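PDB 6U1P: Low molecular weight phosphotyrosine protein phosphatase, which probably removes phosphate from phosphotyrosine residues of proteins. Local coordinates for residues P126-R129 against S130-F134; Q74-Q77 against Q78-I81; L26-K29 against I30-K33; A88-R91 against T92-A95. All coordinates share one frame; numbering follows the deposited sequence.

Interaction 1. Residues P126-R129 against S130-F134; sequences PYRR and SSEFF
R128 and R129 both turn their guanidinium groups to the carboxylate of E132, forming a small salt-bridge network on the first turns of helix 126-152. R128 NH2 lies 3.5 Å from E132 OE1, and R129 NH1 lies 3.7 Å from E132 OE2, a long pair. In neither case does an N-H point at the oxygen: OE1 sits over one face of the R128 guanidinium, whose plane is turned 41° from the carboxylate, and OE2 lies obliquely to the R129 guanidinium, whose plane is 81° from the carboxylate. The attraction is therefore one of charge without directed hydrogen bonds. R128 reaches its partner with a chain extended from CG to NE, whereas R129 bends at chi2 (60°), which folds its guanidinium along the helix toward the other carboxylate oxygen.

Beneath these side chains, regular i to i+4 bonds fix the spacing. S130 N binds P126 O at 2.8 Å, S131 N binds Y127 O at 3.0 Å, and E132 N binds R128 O at 3.0 Å. At the helix start, Y127 N is hydrogen-bonded to D125, the predicted proton donor, and P126 comes near R18 at the start of helix 18-32. The same turns of helix 126-152 meet their counterpart in the second subunit: the buried S130 OG bonds to S130 of that subunit, P126 packs on its F134 and R129 on its F133.

Interaction 2. Residues Q74-Q77 against Q78-I81; sequences QVTQ and QDFI
T76 and D79 form a capping box at the start of helix 77-82, each side chain serving the other residue's backbone. D79 OD2 accepts from T76 N at 2.8 Å; the donor meets the anti side of that oxygen, well out of the carboxylate plane. In return, T76 OG1 accepts from D79 N at 3.3 Å, and T76 O takes a weak bond from the same D79 N. The torsions explain the exchange. T76 holds OG1 between its backbone N and carbonyl carbon (chi1 75°), which turns the hydroxyl over the first turn, while D79 keeps CG beside its own N (chi1 -74°), swinging the carboxylate back to the preceding loop. The other oxygen, D79 OD1, bonds to a glycerol, probably from the crystallisation liquor, and weakly to H83.

On the inner side, F80 directs its side chain back at the loop. Its CZ lies 4.2 Å from V75 CG2, and its CD2 is 3.6 Å from T76 O; the ring also packs on L97 and I100 of helix 91-100. The Q77 amide lies beside the F80 ring with the planes 45° apart and NE2 3.7 Å from F80 CE2; that NE2 donates to I100 O. At the helix's first turn, a water accepts from Q78 N at 2.6 Å.

Interaction 3. Residues L26-K29 against I30-K33; sequences LRDK and IRQK
I30, K29 and D28 carry most of this contact, at the C-terminal end of helix 18-32. I30 places CG1 beside its own backbone N (chi1 -71°), and the branch runs back along the preceding turn until CG1 is 3.2 Å from L26 O. Its CD1 reaches L26 CB at 4.4 Å. L26 O also accepts from I30 N at 2.8 Å. Both residues pack on strand 37-43, L26 against V39 and I30 against I37, so this side closes the helix onto the sheet of the beta-alpha-beta unit.

K29 contributes mainly through its backbone: K29 O takes K33 N at 3.1 Å, just where the chain leaves helical geometry. Its NZ makes a weak hydrogen bond to Y65, and its side chain packs on V146 of the second subunit.

D28 approaches R31 at the edge of the guanidinium, near its plane. R31 NH2 donates to D28 OD2 at 3.1 Å in a weak hydrogen bond within a salt bridge, although the carboxylate plane is turned 81° from the guanidinium. Weak and set between residues at least partly exposed, this ion pair, at another face of the same turns, is probably a modest tether, while the apolar side is buried against strand 37-43.

Interaction 4. Residues A88-R91 against T92-A95; sequences AMDR and TNLA
D90 sets its carboxylate between its backbone N and carbonyl carbon (chi1 65°), while N93 holds CG beside its own N (chi1 -61°), and these two torsions bring the pair together as a capping box at the start of helix 91-100. D90 OD1 accepts from N93 N at 2.7 Å, nearly along its C-O axis. The return bond is weak: D90 N reaches N93 OD1 at 3.2 Å with an angle of 127°. OD1 of D90 and OD1 of N93, both acceptors, lie 3.0 Å apart, so the side chains serve each other's backbone N and not each other.

Both remaining polar ends have partners next to the predicted active site: D90 OD2 forms a salt bridge with R18, a predicted active-site residue, and N93 ND2 donates to T13, which follows C12. The cap thus uses one carboxylate oxygen for the helix and the other for the arginine, consistent with D90 steadying R18.

On the strand side, A88 at the end of strand 85-88 points its methyl at the helix, with CB 3.7 Å from L94 CB. L94 also packs on L109 and L111 of the neighbouring strand. Regular helical bonding begins at once, with L94 N bound to D90 O at 3.0 Å and A95 N to R91 O at 2.8 Å.

How the interactions relate
The four contacts follow one another along the chain in the order 3, 2, 4, 1, and none touches another. Interactions 4 and 1 both come near the predicted active site: their centres are 19 Å apart and their nearest atoms about 8 Å, with side chains of D90 and P126 about 3 and 4 Å from that of R18. In interaction 4 the side chain of M89 is also about 4 Å from that of C12, the predicted nucleophile. Interactions 2 and 4 are both capping boxes, with centres 15 Å apart, but in interaction 2 the side chain of V75 stays about 10 Å from that of C12. Interactions 1 and 3, whose centres are 30 Å apart on opposite sides of the chain's centre, both meet the second subunit.

Interaction 1. Residues P126-R129 against S130-F134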
# COMPACT_ATOMS: atom_id res chain seq x y z
N PRO B 126 7.43 3.68 2.79
CA PRO B 126 6.67 3.13 1.69
C PRO B 126 5.21 3.53 1.80
O PRO B 126 4.58 3.71 0.83
CB PRO B 126 6.78 1.63 1.89
CG PRO B 126 7.91 1.46 2.84
CD PRO B 126 7.86 2.68 3.73
N TYR B 127 4.75 3.72 3.02
CA TYR B 127 3.35 4.09 3.31
C TYR B 127 3.02 5.48 2.74
O TYR B 127 1.94 5.65 2.25
CB TYR B 127 3.15 3.99 4.81
CG TYR B 127 1.81 3.51 5.25
CD1 TYR B 127 0.79 4.41 5.50
CD2 TYR B 127 1.56 2.17 5.47
CE1 TYR B 127 -0.46 3.99 5.93
CE2 TYR B 127 0.32 1.73 5.90
CZ TYR B 127 -0.69 2.64 6.13
OH TYR B 127 -1.92 2.22 6.56
N ARG B 128 3.91 6.45 2.87
CA ARG B 128 3.63 7.78 2.28
C ARG B 128 3.63 7.62 0.76
O ARG B 128 2.78 8.17 0.12
CB ARG B 128 4.65 8.81 2.77
CG ARG B 128 4.95 9.94 1.79
CD ARG B 128 5.60 11.20 2.36
NE ARG B 128 5.83 12.30 1.43
CZ ARG B 128 6.75 12.33 0.46
NH1 ARG B 128 7.62 11.34 0.34
NH2 ARG B 128 6.80 13.33 -0.40
N ARG B 129 4.61 6.91 0.23
CA ARG B 129 4.58 6.66 -1.22
C ARG B 129 3.26 6.00 -1.63
O ARG B 129 2.67 6.34 -2.67
CB ARG B 129 5.76 5.78 -1.58
CG ARG B 129 6.14 5.79 -3.05
CD ARG B 129 6.52 7.17 -3.52
NE ARG B 129 6.85 7.22 -4.94
CZ ARG B 129 6.00 7.61 -5.89
NH1 ARG B 129 4.76 7.98 -5.57
NH2 ARG B 129 6.38 7.63 -7.17
N SER B 130 2.82 5.01 -0.85
CA SER B 130 1.56 4.36 -1.17
C SER B 130 0.44 5.38 -1.26
O SER B 130 -0.29 5.42 -2.26
CB SER B 130 1.24 3.28 -0.13
OG SER B 130 0.29 2.37 -0.68
N SER B 131 0.30 6.22 -0.24
CA SER B 131 -0.77 7.20 -0.20
C SER B 131 -0.72 8.14 -1.40
O SER B 131 -1.76 8.46 -1.98
CB SER B 131 -0.72 8.00 1.09
OG SER B 131 -1.19 7.22 2.17
N GLU B 132 0.48 8.60 -1.76
CA GLU B 132 0.61 9.45 -2.94
C GLU B 132 0.03 8.75 -4.16
O GLU B 132 -0.68 9.37 -4.97
CB GLU B 132 2.07 9.82 -3.18
CG GLU B 132 2.62 10.83 -2.18
CD GLU B 132 3.96 11.40 -2.61
OE1 GLU B 132 4.12 12.64 -2.60
OE2 GLU B 132 4.85 10.60 -2.96
N PHE B 133 0.28 7.46 -4.31
CA PHE B 133 -0.19 6.88 -5.55
C PHE B 133 -1.71 6.68 -5.55
O PHE B 133 -2.35 6.88 -6.59
CB PHE B 133 0.52 5.59 -5.90
CG PHE B 133 0.29 5.20 -7.32
CD1 PHE B 133 0.95 5.90 -8.34
CD2 PHE B 133 -0.66 4.25 -7.66
CE1 PHE B 133 0.69 5.60 -9.67
CE2 PHE B 133 -0.91 3.94 -8.99
CZ PHE B 133 -0.24 4.61 -9.99
N PHE B 134 -2.29 6.34 -4.39
CA PHE B 134 -3.75 6.20 -4.30
C PHE B 134 -4.44 7.53 -4.60
O PHE B 134 -5.50 7.56 -5.24
CB PHE B 134 -4.15 5.67 -2.92
CG PHE B 134 -4.08 4.16 -2.81
CD1 PHE B 134 -2.87 3.52 -2.59
CD2 PHE B 134 -5.21 3.40 -2.94
CE1 PHE B 134 -2.81 2.14 -2.53
CE2 PHE B 134 -5.15 2.02 -2.86
CZ PHE B 134 -3.96 1.39 -2.65

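Interaction 2. Residues Q74-Q77 against Q78-I81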
# COMPACT_ATOMS: atom_id res chain seq x y z
N GLN B 74 6.28 0.45 20.75
CA GLN B 74 6.87 1.78 20.74
C GLN B 74 8.15 1.81 21.57
O GLN B 74 8.31 1.04 22.53
CB GLN B 74 5.88 2.82 21.26
CG GLN B 74 6.40 4.26 21.14
CD GLN B 74 5.43 5.30 21.68
OE1 GLN B 74 4.77 5.08 22.69
NE2 GLN B 74 5.35 6.45 21.01
N VAL B 75 9.08 2.68 21.17
CA VAL B 75 10.31 2.84 21.92
C VAL B 75 10.00 3.34 23.33
O VAL B 75 9.02 4.06 23.57
CB VAL B 75 11.27 3.81 21.19
CG1 VAL B 75 10.69 5.22 21.16
CG2 VAL B 75 12.63 3.82 21.86
N THR B 76 10.83 2.90 24.28
CA THR B 76 10.73 3.24 25.69
C THR B 76 12.03 3.87 26.18
O THR B 76 13.04 3.92 25.46
CB THR B 76 10.41 2.01 26.54
OG1 THR B 76 11.60 1.21 26.65
CG2 THR B 76 9.31 1.19 25.89
N GLN B 77 12.01 4.36 27.43
CA GLN B 77 13.23 4.94 28.00
C GLN B 77 14.28 3.86 28.27
O GLN B 77 15.47 4.08 28.03
CB GLN B 77 12.89 5.71 29.27
CG GLN B 77 12.41 7.13 29.01
CD GLN B 77 13.44 7.94 28.23
OE1 GLN B 77 14.64 7.88 28.51
NE2 GLN B 77 12.97 8.68 27.23
N GLN B 78 13.84 2.69 28.73
CA GLN B 78 14.76 1.58 28.97
C GLN B 78 15.49 1.15 27.71
O GLN B 78 16.60 0.60 27.78
CB GLN B 78 14.02 0.39 29.58
CG GLN B 78 14.91 -0.56 30.35
CD GLN B 78 15.50 0.07 31.59
OE1 GLN B 78 15.09 1.15 32.01
NE2 GLN B 78 16.48 -0.60 32.19
N ASP B 79 14.88 1.37 26.54
CA ASP B 79 15.54 1.01 25.28
C ASP B 79 16.85 1.77 25.10
O ASP B 79 17.83 1.21 24.59
CB ASP B 79 14.60 1.27 24.10
CG ASP B 79 13.46 0.25 24.00
OD1 ASP B 79 13.67 -0.94 24.32
OD2 ASP B 79 12.35 0.64 23.60
N PHE B 80 16.89 3.04 25.50
CA PHE B 80 18.12 3.83 25.38
C PHE B 80 19.23 3.32 26.30
O PHE B 80 20.41 3.51 26.01
CB PHE B 80 17.85 5.30 25.67
CG PHE B 80 16.84 5.92 24.74
CD1 PHE B 80 17.09 6.00 23.38
CD2 PHE B 80 15.65 6.44 25.24
CE1 PHE B 80 16.16 6.57 22.52
CE2 PHE B 80 14.72 7.01 24.39
CZ PHE B 80 14.97 7.07 23.03
N ILE B 81 18.86 2.69 27.41
CA ILE B 81 19.86 2.14 28.32
C ILE B 81 20.22 0.71 27.95
O ILE B 81 21.40 0.36 27.86
CB ILE B 81 19.33 2.20 29.77
CG1 ILE B 81 18.85 3.62 30.12
CG2 ILE B 81 20.39 1.72 30.74
CD1 ILE B 81 17.81 3.65 31.22
O HOH W 1 11.41 2.71 29.65

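Interaction 3. Residues L26-K29 against I30-K33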
# COMPACT_ATOMS: atom_id res chain seq x y z
N LEU B 26 18.29 -8.33 9.54
CA LEU B 26 19.46 -8.37 10.41
C LEU B 26 19.56 -9.71 11.13
O LEU B 26 20.62 -10.35 11.12
CB LEU B 26 19.41 -7.23 11.43
CG LEU B 26 19.87 -5.90 10.84
CD1 LEU B 26 19.57 -4.76 11.79
CD2 LEU B 26 21.35 -5.96 10.52
N ARG B 27 18.46 -10.16 11.73
CA ARG B 27 18.48 -11.42 12.48
C ARG B 27 19.03 -12.55 11.62
O ARG B 27 19.89 -13.32 12.06
CB ARG B 27 17.08 -11.75 12.98
CG ARG B 27 16.99 -13.12 13.65
CD ARG B 27 15.64 -13.31 14.34
NE ARG B 27 15.48 -12.33 15.41
CZ ARG B 27 14.49 -11.43 15.47
NH1 ARG B 27 13.56 -11.40 14.51
NH2 ARG B 27 14.46 -10.56 16.47
N ASP B 28 18.58 -12.63 10.37
CA ASP B 28 19.01 -13.68 9.46
C ASP B 28 20.50 -13.58 9.17
O ASP B 28 21.24 -14.58 9.23
CB ASP B 28 18.19 -13.57 8.17
CG ASP B 28 18.62 -14.56 7.12
OD1 ASP B 28 19.71 -14.39 6.54
OD2 ASP B 28 17.84 -15.49 6.85
N LYS B 29 20.97 -12.38 8.84
CA LYS B 29 22.39 -12.24 8.51
C LYS B 29 23.25 -12.48 9.73
O LYS B 29 24.36 -13.01 9.62
CB LYS B 29 22.65 -10.87 7.88
CG LYS B 29 21.81 -10.66 6.62
CD LYS B 29 22.52 -9.81 5.61
CE LYS B 29 21.94 -10.01 4.23
NZ LYS B 29 21.56 -11.45 4.00
N ILE B 30 22.74 -12.12 10.91
CA ILE B 30 23.47 -12.44 12.13
C ILE B 30 23.58 -13.95 12.27
O ILE B 30 24.66 -14.48 12.57
CB ILE B 30 22.77 -11.81 13.35
CG1 ILE B 30 22.97 -10.29 13.33
CG2 ILE B 30 23.30 -12.40 14.63
CD1 ILE B 30 21.95 -9.53 14.13
N ARG B 31 22.50 -14.67 11.98
CA ARG B 31 22.53 -16.11 12.16
C ARG B 31 23.42 -16.78 11.11
O ARG B 31 24.06 -17.79 11.41
CB ARG B 31 21.11 -16.66 12.12
CG ARG B 31 20.99 -18.16 12.16
CD ARG B 31 19.69 -18.62 11.51
NE ARG B 31 19.44 -18.00 10.21
CZ ARG B 31 19.85 -18.50 9.05
NH1 ARG B 31 20.53 -19.64 9.02
NH2 ARG B 31 19.58 -17.86 7.92
N GLN B 32 23.50 -16.20 9.90
CA GLN B 32 24.41 -16.73 8.90
C GLN B 32 25.87 -16.57 9.33
O GLN B 32 26.68 -17.48 9.11
CB GLN B 32 24.18 -16.04 7.55
CG GLN B 32 23.26 -16.83 6.62
CD GLN B 32 22.86 -16.05 5.37
OE1 GLN B 32 21.76 -16.22 4.84
NE2 GLN B 32 23.76 -15.19 4.88
N LYS B 33 26.19 -15.47 10.01
CA LYS B 33 27.56 -15.20 10.44
C LYS B 33 27.82 -15.67 11.87
O LYS B 33 28.89 -15.39 12.41
CB LYS B 33 27.87 -13.71 10.31
CG LYS B 33 27.84 -13.20 8.87
CD LYS B 33 29.22 -13.25 8.22
CE LYS B 33 29.24 -12.42 6.94
NZ LYS B 33 29.46 -10.98 7.22

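Interaction 4. Residues A88-R91 against T92-A95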
# COMPACT_ATOMS: atom_id res chain seq x y z
N ALA B 88 18.00 4.57 13.20
CA ALA B 88 16.84 5.27 12.68
C ALA B 88 16.77 5.14 11.16
O ALA B 88 17.80 5.23 10.48
CB ALA B 88 16.91 6.75 13.06
N MET B 89 15.55 4.93 10.64
CA MET B 89 15.32 4.72 9.20
C MET B 89 15.41 6.00 8.39
O MET B 89 15.83 5.97 7.22
CB MET B 89 13.96 4.06 8.98
CG MET B 89 13.90 2.62 9.41
SD MET B 89 14.99 1.54 8.45
CE MET B 89 15.76 0.65 9.80
N ASP B 90 15.00 7.13 8.95
CA ASP B 90 15.07 8.38 8.23
C ASP B 90 15.39 9.47 9.23
O ASP B 90 15.41 9.22 10.44
CB ASP B 90 13.77 8.65 7.43
CG ASP B 90 12.53 8.88 8.32
OD1 ASP B 90 12.63 9.52 9.40
OD2 ASP B 90 11.44 8.42 7.92
N ARG B 91 15.63 10.67 8.72
CA ARG B 91 16.08 11.75 9.59
C ARG B 91 15.01 12.13 10.61
O ARG B 91 15.32 12.39 11.78
CB ARG B 91 16.49 12.96 8.76
CG ARG B 91 17.84 12.78 8.11
CD ARG B 91 18.20 13.94 7.21
NE ARG B 91 19.34 13.58 6.37
CZ ARG B 91 20.57 13.38 6.82
NH1 ARG B 91 20.84 13.50 8.12
NH2 ARG B 91 21.54 13.05 5.98
N THR B 92 13.75 12.12 10.19
CA THR B 92 12.66 12.41 11.12
C THR B 92 12.67 11.44 12.29
O THR B 92 12.44 11.84 13.44
CB THR B 92 11.33 12.36 10.37
OG1 THR B 92 11.38 13.26 9.25
CG2 THR B 92 10.17 12.75 11.30
N ASN B 93 12.97 10.16 12.03
CA ASN B 93 13.08 9.19 13.11
C ASN B 93 14.26 9.53 14.02
O ASN B 93 14.14 9.51 15.25
CB ASN B 93 13.25 7.79 12.53
CG ASN B 93 12.06 7.36 11.69
OD1 ASN B 93 12.23 6.81 10.59
ND2 ASN B 93 10.85 7.60 12.19
N LEU B 94 15.41 9.85 13.42
CA LEU B 94 16.60 10.16 14.20
C LEU B 94 16.39 11.38 15.08
O LEU B 94 16.91 11.43 16.19
CB LEU B 94 17.79 10.37 13.26
CG LEU B 94 19.13 10.69 13.92
CD1 LEU B 94 19.69 9.46 14.61
CD2 LEU B 94 20.08 11.22 12.88
N ALA B 95 15.61 12.35 14.59
CA ALA B 95 15.35 13.55 15.37
C ALA B 95 14.47 13.25 16.58
O ALA B 95 14.75 13.70 17.70
CB ALA B 95 14.69 14.61 14.49